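Local coordinates for protein kinase A regulatory subunit, putative (Trypanosoma cruzi, PDB 6FTF) that binds the nucleoside analogue 7-cyano-7-deazainosine in two cyclic nucleotide-binding domains and, as a regulatory subunit, probably controls a cAMP-independent protein kinase A, at residues 35-46 with 81-89. Sequence-based numbering, arbitrary orientation. Where two conformers were deposited one is given.
Sequences LITKLLTHNVLF and NKLYIIQSG
I85 and L83 of strand 82-86 supply most of the apolar packing against residues 35-46. I85 splits its branches. CG2, anti to the backbone N, meets L39 CB at 4.1 Å, while CD1, on the CG1 branch beside that N, lies in the ring plane of F46, 3.8 Å from CE2 at the ring edge. L39 CD1 rests 4.0 Å from Q87 CA. The F46 ring is flanked within its own segment, with L40 CD2 on one face and L45 CB on the other. L83 forks at CG into two methyls with separate partners. CD1 meets L45 CD1 tip to tip at 3.9 Å; CD2 approaches F46 CZ obliquely. This packs helix 30-42 and the short 3-10 turn after it against the jelly-roll beta-barrel of the first cyclic nucleotide-binding domain. The axis of helix 35-42 lies at 102° to that of strand 82-86. The side chain of L83 lies about 7 Å from the bound 7-cyano-7-deazainosine.

Polar groups make no hydrogen bond across the contact. N43 OD1 accepts from L45 N at 2.9 Å, an Asx turn, and ND2 bonds to G106 O. Where the chain turns a corner at Q87, this side chain extends across L35 at about a right angle. Both L35 methyls touch OE1, which is hydrogen-bonded to W134 NE1.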
ATOM      1  N   LEU A  35     -10.688   7.127 -13.899  1.00 10.79           N
ATOM      2  CA  LEU A  35      -9.380   6.541 -14.164  1.00 10.85           C
ATOM      3  C   LEU A  35      -8.346   7.055 -13.177  1.00 10.12           C
ATOM      4  O   LEU A  35      -7.607   6.278 -12.556  1.00 10.87           O
ATOM      5  CB  LEU A  35      -8.978   6.866 -15.607  1.00 11.08           C
ATOM      6  CG  LEU A  35      -7.643   6.325 -16.129  1.00 12.25           C
ATOM      7  CD1 LEU A  35      -7.601   6.510 -17.613  1.00 17.96           C
ATOM      8  CD2 LEU A  35      -6.405   6.981 -15.539  1.00 13.60           C
ATOM      9  N   ILE A  36      -8.272   8.371 -13.027  1.00  9.51           N
ATOM     10  CA  ILE A  36      -7.232   8.959 -12.192  1.00  9.45           C
ATOM     11  C   ILE A  36      -7.466   8.602 -10.737  1.00  9.94           C
ATOM     12  O   ILE A  36      -6.531   8.244 -10.011  1.00  9.83           O
ATOM     13  CB  ILE A  36      -7.174  10.481 -12.387  1.00  9.68           C
ATOM     14  CG1 ILE A  36      -6.866  10.833 -13.838  1.00  9.98           C
ATOM     15  CG2 ILE A  36      -6.159  11.069 -11.481  1.00 10.82           C
ATOM     16  CD1 ILE A  36      -7.180  12.247 -14.171  1.00 11.97           C
ATOM     17  N   THR A  37      -8.705   8.686 -10.267  0.54  8.76           N
ATOM     18  CA  THR A  37      -8.913   8.400  -8.854  0.54 11.26           C
ATOM     19  C   THR A  37      -8.635   6.942  -8.532  0.54 11.40           C
ATOM     20  O   THR A  37      -8.202   6.634  -7.411  0.54 10.09           O
ATOM     21  CB  THR A  37     -10.313   8.793  -8.394  0.54 10.96           C
ATOM     22  OG1 THR A  37     -11.290   8.051  -9.131  0.54 10.71           O
ATOM     23  CG2 THR A  37     -10.524  10.295  -8.555  0.54 12.72           C
ATOM     24  N   LYS A  38      -8.858   6.031  -9.480  1.00 10.33           N
ATOM     25  CA  LYS A  38      -8.462   4.651  -9.236  1.00 11.65           C
ATOM     26  C   LYS A  38      -6.952   4.531  -9.079  1.00 10.93           C
ATOM     27  O   LYS A  38      -6.468   3.825  -8.182  1.00 12.15           O
ATOM     28  CB  LYS A  38      -8.980   3.753 -10.351  1.00 13.85           C
ATOM     29  CG  LYS A  38      -8.799   2.265 -10.068  1.00 26.50           C
ATOM     30  CD  LYS A  38      -9.407   1.416 -11.177  1.00 43.61           C
ATOM     31  CE  LYS A  38     -10.840   1.844 -11.477  1.00 59.66           C
ATOM     32  NZ  LYS A  38     -11.743   1.716 -10.296  1.00 72.98           N
ATOM     33  N   LEU A  39      -6.180   5.233  -9.909  1.00  9.18           N
ATOM     34  CA  LEU A  39      -4.736   5.219  -9.717  1.00  9.93           C
ATOM     35  C   LEU A  39      -4.374   5.749  -8.335  1.00 10.05           C
ATOM     36  O   LEU A  39      -3.530   5.175  -7.636  1.00 10.01           O
ATOM     37  CB  LEU A  39      -4.036   6.062 -10.782  1.00  9.67           C
ATOM     38  CG  LEU A  39      -4.121   5.551 -12.228  1.00 10.60           C
ATOM     39  CD1 LEU A  39      -3.563   6.593 -13.179  1.00 12.09           C
ATOM     40  CD2 LEU A  39      -3.371   4.252 -12.399  1.00 12.70           C
ATOM     41  N   LEU A  40      -4.987   6.851  -7.928  1.00  8.81           N
ATOM     42  CA  LEU A  40      -4.628   7.459  -6.656  1.00  9.08           C
ATOM     43  C   LEU A  40      -5.010   6.582  -5.474  1.00  8.97           C
ATOM     44  O   LEU A  40      -4.256   6.497  -4.496  1.00  9.77           O
ATOM     45  CB  LEU A  40      -5.299   8.817  -6.533  1.00  9.52           C
ATOM     46  CG  LEU A  40      -4.949   9.864  -7.579  1.00  9.57           C
ATOM     47  CD1 LEU A  40      -5.731  11.097  -7.204  1.00 14.79           C
ATOM     48  CD2 LEU A  40      -3.448  10.099  -7.621  1.00 14.12           C
ATOM     49  N   THR A  41      -6.176   5.942  -5.522  1.00  8.90           N
ATOM     50  CA  THR A  41      -6.619   5.168  -4.370  1.00  9.34           C
ATOM     51  C   THR A  41      -5.858   3.861  -4.202  1.00  8.72           C
ATOM     52  O   THR A  41      -5.976   3.227  -3.140  1.00 11.20           O
ATOM     53  CB  THR A  41      -8.121   4.905  -4.397  1.00 11.83           C
ATOM     54  OG1 THR A  41      -8.450   4.158  -5.558  1.00 13.84           O
ATOM     55  CG2 THR A  41      -8.928   6.207  -4.365  1.00 15.48           C
ATOM     56  N   HIS A  42      -5.087   3.438  -5.193  1.00  9.33           N
ATOM     57  CA  HIS A  42      -4.247   2.261  -5.040  1.00 10.43           C
ATOM     58  C   HIS A  42      -2.778   2.599  -4.860  1.00  9.93           C
ATOM     59  O   HIS A  42      -1.969   1.688  -4.687  1.00 12.37           O
ATOM     60  CB  HIS A  42      -4.434   1.316  -6.233  1.00 11.56           C
ATOM     61  CG  HIS A  42      -5.789   0.693  -6.263  1.00 12.72           C
ATOM     62  ND1 HIS A  42      -6.901   1.351  -6.744  1.00 24.48           N
ATOM     63  CD2 HIS A  42      -6.228  -0.506  -5.814  1.00 16.40           C
ATOM     64  CE1 HIS A  42      -7.960   0.571  -6.617  1.00 26.78           C
ATOM     65  NE2 HIS A  42      -7.579  -0.562  -6.057  1.00 19.69           N
ATOM     66  N   ASN A  43      -2.416   3.872  -4.865  1.00  9.23           N
ATOM     67  CA  ASN A  43      -1.032   4.291  -4.698  1.00  8.59           C
ATOM     68  C   ASN A  43      -0.817   4.791  -3.279  1.00  8.78           C
ATOM     69  O   ASN A  43      -1.561   5.644  -2.793  1.00  8.43           O
ATOM     70  CB  ASN A  43      -0.682   5.382  -5.712  1.00 10.04           C
ATOM     71  CG  ASN A  43       0.765   5.788  -5.628  1.00  9.83           C
ATOM     72  OD1 ASN A  43       1.188   6.408  -4.655  1.00 10.42           O
ATOM     73  ND2 ASN A  43       1.545   5.457  -6.649  1.00 10.58           N
ATOM     74  N   VAL A  44       0.215   4.271  -2.623  1.00  8.48           N
ATOM     75  CA  VAL A  44       0.394   4.504  -1.195  1.00  8.33           C
ATOM     76  C   VAL A  44       0.588   5.967  -0.819  1.00  8.28           C
ATOM     77  O   VAL A  44       0.377   6.318   0.349  1.00  8.78           O
ATOM     78  CB  VAL A  44       1.547   3.668  -0.613  1.00 10.79           C
ATOM     79  CG1 VAL A  44       1.337   2.198  -0.887  1.00 12.58           C
ATOM     80  CG2 VAL A  44       2.899   4.174  -1.118  1.00 10.50           C
ATOM     81  N   LEU A  45       1.007   6.832  -1.742  1.00  8.31           N
ATOM     82  CA  LEU A  45       1.228   8.231  -1.391  1.00  8.57           C
ATOM     83  C   LEU A  45      -0.056   8.957  -1.037  1.00  8.85           C
ATOM     84  O   LEU A  45       0.010  10.033  -0.437  1.00 10.51           O
ATOM     85  CB  LEU A  45       1.886   8.969  -2.553  1.00  9.73           C
ATOM     86  CG  LEU A  45       3.299   8.520  -2.899  1.00 10.05           C
ATOM     87  CD1 LEU A  45       3.749   9.123  -4.213  1.00 12.05           C
ATOM     88  CD2 LEU A  45       4.283   8.870  -1.791  1.00 13.01           C
ATOM     89  N   PHE A  46      -1.210   8.398  -1.391  1.00  8.22           N
ATOM     90  CA  PHE A  46      -2.507   9.039  -1.184  1.00  8.45           C
ATOM     91  C   PHE A  46      -3.367   8.286  -0.178  1.00  8.49           C
ATOM     92  O   PHE A  46      -4.562   8.563  -0.064  1.00  9.34           O
ATOM     93  CB  PHE A  46      -3.222   9.183  -2.530  1.00  8.69           C
ATOM     94  CG  PHE A  46      -2.356   9.800  -3.594  1.00  8.87           C
ATOM     95  CD1 PHE A  46      -2.263  11.167  -3.751  1.00  9.19           C
ATOM     96  CD2 PHE A  46      -1.590   8.996  -4.401  1.00  9.40           C
ATOM     97  CE1 PHE A  46      -1.436  11.709  -4.716  1.00 10.66           C
ATOM     98  CE2 PHE A  46      -0.760   9.531  -5.367  1.00 10.53           C
ATOM     99  CZ  PHE A  46      -0.680  10.880  -5.518  1.00 10.25           C
ATOM    100  N   ASN A  81      10.465  18.818  -9.948  1.00 15.41           N
ATOM    101  CA  ASN A  81       9.552  19.267  -8.902  1.00 20.01           C
ATOM    102  C   ASN A  81       8.115  18.873  -9.208  1.00 14.69           C
ATOM    103  O   ASN A  81       7.180  19.572  -8.830  1.00 16.04           O
ATOM    104  CB  ASN A  81       9.640  20.779  -8.690  1.00 26.76           C
ATOM    105  CG  ASN A  81      11.066  21.266  -8.576  1.00 36.25           C
ATOM    106  OD1 ASN A  81      11.822  20.795  -7.729  1.00 39.13           O
ATOM    107  ND2 ASN A  81      11.447  22.199  -9.445  1.00 39.80           N
ATOM    108  N   LYS A  82       7.934  17.750  -9.893  1.00 12.82           N
ATOM    109  CA  LYS A  82       6.621  17.235 -10.252  1.00 11.42           C
ATOM    110  C   LYS A  82       6.526  15.782  -9.816  1.00 10.65           C
ATOM    111  O   LYS A  82       7.540  15.083  -9.725  1.00 12.07           O
ATOM    112  CB  LYS A  82       6.412  17.329 -11.759  1.00 12.57           C
ATOM    113  CG  LYS A  82       6.287  18.762 -12.252  1.00 14.66           C
ATOM    114  CD  LYS A  82       6.249  18.843 -13.775  1.00 16.16           C
ATOM    115  CE  LYS A  82       7.626  18.744 -14.384  1.00 23.22           C
ATOM    116  NZ  LYS A  82       8.372  20.034 -14.234  1.00 32.06           N
ATOM    117  N   LEU A  83       5.303  15.341  -9.540  1.00  9.82           N
ATOM    118  CA  LEU A  83       5.004  13.957  -9.188  1.00  9.67           C
ATOM    119  C   LEU A  83       4.283  13.313 -10.364  1.00  8.98           C
ATOM    120  O   LEU A  83       3.287  13.850 -10.847  1.00 11.15           O
ATOM    121  CB  LEU A  83       4.103  13.922  -7.964  1.00  9.53           C
ATOM    122  CG  LEU A  83       3.700  12.539  -7.457  1.00  9.61           C
ATOM    123  CD1 LEU A  83       4.882  11.785  -6.902  1.00 11.26           C
ATOM    124  CD2 LEU A  83       2.609  12.679  -6.389  1.00 12.50           C
ATOM    125  N   TYR A  84       4.776  12.179 -10.829  1.00  8.70           N
ATOM    126  CA  TYR A  84       4.192  11.465 -11.958  1.00  8.39           C
ATOM    127  C   TYR A  84       3.594  10.168 -11.444  1.00  8.90           C
ATOM    128  O   TYR A  84       4.284   9.402 -10.773  1.00 10.71           O
ATOM    129  CB  TYR A  84       5.268  11.097 -12.982  1.00  9.71           C
ATOM    130  CG  TYR A  84       5.904  12.274 -13.641  1.00 10.58           C
ATOM    131  CD1 TYR A  84       6.870  13.017 -13.002  1.00 11.41           C
ATOM    132  CD2 TYR A  84       5.496  12.676 -14.906  1.00 12.51           C
ATOM    133  CE1 TYR A  84       7.440  14.123 -13.630  1.00 14.86           C
ATOM    134  CE2 TYR A  84       6.038  13.760 -15.529  1.00 14.78           C
ATOM    135  CZ  TYR A  84       6.995  14.486 -14.887  1.00 13.31           C
ATOM    136  OH  TYR A  84       7.521  15.584 -15.541  1.00 18.77           O
ATOM    137  N   ILE A  85       2.325   9.919 -11.737  0.87  8.48           N
ATOM    138  CA  ILE A  85       1.669   8.650 -11.439  0.87  7.77           C
ATOM    139  C   ILE A  85       1.452   7.955 -12.778  0.87  8.12           C
ATOM    140  O   ILE A  85       0.848   8.519 -13.702  0.87  8.91           O
ATOM    141  CB  ILE A  85       0.344   8.840 -10.683  0.87  9.52           C
ATOM    142  CG1 ILE A  85       0.535   9.706  -9.427  0.87 11.84           C
ATOM    143  CG2 ILE A  85      -0.234   7.460 -10.301  0.87 10.18           C
ATOM    144  CD1 ILE A  85       1.542   9.169  -8.424  0.87 12.71           C
ATOM    145  N   ILE A  86       1.981   6.756 -12.916  1.00  8.25           N
ATOM    146  CA  ILE A  86       1.991   6.062 -14.199  1.00  8.24           C
ATOM    147  C   ILE A  86       0.639   5.414 -14.464  1.00  8.48           C
ATOM    148  O   ILE A  86       0.171   4.569 -13.692  1.00  9.72           O
ATOM    149  CB  ILE A  86       3.112   5.017 -14.218  1.00  8.71           C
ATOM    150  CG1 ILE A  86       4.473   5.690 -14.057  1.00  9.77           C
ATOM    151  CG2 ILE A  86       3.049   4.210 -15.499  1.00  9.76           C
ATOM    152  CD1 ILE A  86       5.600   4.721 -13.790  1.00 11.47           C
ATOM    153  N   GLN A  87       0.012   5.786 -15.583  1.00  8.36           N
ATOM    154  CA  GLN A  87      -1.177   5.096 -16.067  1.00  8.24           C
ATOM    155  C   GLN A  87      -0.810   3.787 -16.753  1.00  9.35           C
ATOM    156  O   GLN A  87      -1.402   2.734 -16.466  1.00 10.79           O
ATOM    157  CB  GLN A  87      -1.940   5.999 -17.033  1.00  8.82           C
ATOM    158  CG  GLN A  87      -3.115   5.313 -17.716  1.00  8.90           C
ATOM    159  CD  GLN A  87      -3.831   6.240 -18.670  1.00  8.90           C
ATOM    160  OE1 GLN A  87      -4.179   7.381 -18.328  1.00  9.19           O
ATOM    161  NE2 GLN A  87      -4.043   5.775 -19.895  1.00  9.85           N
ATOM    162  N   SER A  88       0.177   3.825 -17.639  1.00  9.05           N
ATOM    163  CA  SER A  88       0.630   2.624 -18.318  1.00  9.49           C
ATOM    164  C   SER A  88       2.056   2.850 -18.774  1.00  9.88           C
ATOM    165  O   SER A  88       2.486   3.988 -18.990  1.00 10.02           O
ATOM    166  CB  SER A  88      -0.284   2.252 -19.481  1.00 11.14           C
ATOM    167  OG  SER A  88      -0.410   3.314 -20.405  1.00 11.39           O
ATOM    168  N   GLY A  89       2.785   1.755 -18.918  1.00 10.96           N
ATOM    169  CA  GLY A  89       4.189   1.805 -19.262  1.00 11.24           C
ATOM    170  C   GLY A  89       5.064   1.551 -18.049  1.00  9.97           C
ATOM    171  O   GLY A  89       4.612   1.544 -16.901  1.00 11.29           O
TER